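Local coordinates for protein pectate lyase 1 (Juniperus ashei, PDB 1PXZ) that cleaves pectate, a galacturonan, by calcium-dependent elimination with low activity, and is a major allergen of cedar pollen, at residues P247-A252 with S274-V279. Sequence-based numbering, arbitrary orientation.
Sequences PWNIYA and SYKKEV
Tyr-275 meets the 247-252 loop through water: its carbonyl O takes a hydrogen bond from a water that also donates to Ile-250 O. Next comes Lys-276, which meets the loop through both its side chain and its carbonyl. Its CG stands anti to the carbonyl carbon (chi1 -62°) and the chain runs fully extended from there, alongside Asn-249, so that CD and CE graze Asn-249 O and NZ gives that oxygen a weak hydrogen bond, 3.0 Å from NZ to O. The carbonyl O of Lys-276 receives the indole N-H of Trp-248, with NE1 2.8 Å from O. The oxygen sits somewhat out of the ring plane and the N-H points past it (137°), although the donor lies in the carbonyl plane. Lys-277 offers its carbonyl O to the edge of the same indole, 3.8 Å from Trp-248 CZ2, while its NZ is hydrogen-bonded to the backbone oxygens of Pro-271 and Asn-305. The CB of Glu-278 is directed away from the loop, and OE2 bonds to Thr-280 OG1; the backbone O instead accepts from a second water, which also donates to Ile-250 O and so makes that carbonyl the meeting point of both bridges. Val-279 closes the contact, its CG2 packing 3.7 Å from Trp-248 CH2. Its CG1 lies 3.9 Å from Ala-252 CB. Val-279 O accepts from Ala-252 N at 2.8 Å, a bond that leads into the parallel pairing of strands 253-256 and 280-282. Here, beside the predicted active-site Arg-229 touched by Tyr-251, two loops from successive coils of the right-handed parallel beta-helix of polysaccharide lyase family 1 lie side by side.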
# COMPACT_ATOMS: atom_id res chain seq x y z
N PRO A 247 2.62 11.47 -15.49
CA PRO A 247 2.89 12.81 -14.97
C PRO A 247 2.19 13.11 -13.65
O PRO A 247 0.97 12.99 -13.58
CB PRO A 247 2.37 13.73 -16.09
CG PRO A 247 2.53 12.90 -17.33
CD PRO A 247 2.21 11.48 -16.91
N TRP A 248 2.99 13.49 -12.66
CA TRP A 248 2.63 13.90 -11.31
C TRP A 248 2.22 15.38 -11.33
O TRP A 248 2.30 15.98 -12.41
CB TRP A 248 3.79 13.72 -10.33
CG TRP A 248 5.11 14.24 -10.84
CD1 TRP A 248 5.65 15.48 -10.67
CD2 TRP A 248 6.06 13.49 -11.61
NE1 TRP A 248 6.89 15.58 -11.29
CE2 TRP A 248 7.15 14.36 -11.87
CE3 TRP A 248 6.09 12.18 -12.10
CZ2 TRP A 248 8.26 13.95 -12.60
CZ3 TRP A 248 7.20 11.77 -12.83
CH2 TRP A 248 8.26 12.66 -13.07
N ASN A 249 1.87 15.93 -10.18
CA ASN A 249 1.46 17.33 -10.10
C ASN A 249 2.51 18.20 -9.42
O ASN A 249 2.64 19.35 -9.84
CB ASN A 249 0.16 17.51 -9.30
CG ASN A 249 -0.43 18.90 -9.40
OD1 ASN A 249 -0.81 19.53 -8.41
ND2 ASN A 249 -0.54 19.41 -10.62
N ILE A 250 3.17 17.66 -8.38
CA ILE A 250 4.15 18.45 -7.65
C ILE A 250 5.52 17.78 -7.74
O ILE A 250 6.49 18.37 -8.23
CB ILE A 250 3.75 18.64 -6.18
CG1 ILE A 250 2.37 19.31 -6.02
CG2 ILE A 250 4.81 19.42 -5.43
CD1 ILE A 250 1.91 19.35 -4.58
N TYR A 251 5.59 16.54 -7.27
CA TYR A 251 6.74 15.68 -7.41
C TYR A 251 6.29 14.22 -7.36
O TYR A 251 5.12 13.98 -7.05
CB TYR A 251 7.76 15.88 -6.27
CG TYR A 251 7.18 15.56 -4.91
CD1 TYR A 251 6.43 16.52 -4.24
CD2 TYR A 251 7.37 14.33 -4.27
CE1 TYR A 251 5.88 16.27 -2.99
CE2 TYR A 251 6.82 14.07 -3.03
CZ TYR A 251 6.09 15.05 -2.40
OH TYR A 251 5.56 14.78 -1.15
N ALA A 252 7.24 13.31 -7.56
CA ALA A 252 6.87 11.90 -7.46
C ALA A 252 7.33 11.27 -6.15
O ALA A 252 6.52 10.65 -5.46
CB ALA A 252 7.43 11.08 -8.61
N SER A 274 8.30 23.13 -16.68
CA SER A 274 9.69 23.19 -16.25
C SER A 274 9.91 22.91 -14.77
O SER A 274 10.81 22.17 -14.35
CB SER A 274 10.23 24.62 -16.54
OG SER A 274 11.60 24.69 -16.17
N TYR A 275 9.06 23.53 -13.94
CA TYR A 275 9.26 23.44 -12.50
C TYR A 275 8.67 22.14 -11.94
O TYR A 275 8.61 21.97 -10.73
CB TYR A 275 8.66 24.66 -11.79
CG TYR A 275 7.17 24.83 -12.03
CD1 TYR A 275 6.72 25.51 -13.16
CD2 TYR A 275 6.23 24.30 -11.14
CE1 TYR A 275 5.37 25.66 -13.39
CE2 TYR A 275 4.88 24.46 -11.38
CZ TYR A 275 4.46 25.14 -12.50
OH TYR A 275 3.10 25.30 -12.74
N LYS A 276 8.26 21.22 -12.80
CA LYS A 276 7.76 19.94 -12.28
C LYS A 276 8.57 18.77 -12.82
O LYS A 276 8.17 17.62 -12.64
CB LYS A 276 6.30 19.72 -12.68
CG LYS A 276 5.31 20.75 -12.14
CD LYS A 276 3.88 20.38 -12.50
CE LYS A 276 2.92 21.45 -12.00
NZ LYS A 276 1.50 21.01 -12.04
N LYS A 277 9.70 19.02 -13.50
CA LYS A 277 10.45 17.95 -14.13
C LYS A 277 11.16 17.06 -13.12
O LYS A 277 11.44 15.90 -13.41
CB LYS A 277 11.54 18.55 -15.06
CG LYS A 277 10.94 19.34 -16.23
CD LYS A 277 10.16 18.45 -17.19
CE LYS A 277 9.73 19.19 -18.46
NZ LYS A 277 8.85 18.33 -19.31
N GLU A 278 11.45 17.59 -11.94
CA GLU A 278 12.22 16.84 -10.96
C GLU A 278 11.36 15.77 -10.28
O GLU A 278 10.28 16.05 -9.76
CB GLU A 278 12.84 17.73 -9.87
CG GLU A 278 13.87 16.89 -9.10
CD GLU A 278 14.55 17.64 -7.98
OE1 GLU A 278 14.52 18.89 -8.03
OE2 GLU A 278 15.11 16.98 -7.07
N VAL A 279 11.85 14.54 -10.30
CA VAL A 279 11.09 13.42 -9.72
C VAL A 279 11.06 13.55 -8.21
O VAL A 279 10.03 13.31 -7.58
CB VAL A 279 11.76 12.09 -10.10
CG1 VAL A 279 11.27 10.94 -9.21
CG2 VAL A 279 11.56 11.77 -11.59
O HOH W 1 9.09 18.39 -9.32
O HOH W 2 6.90 21.02 -8.54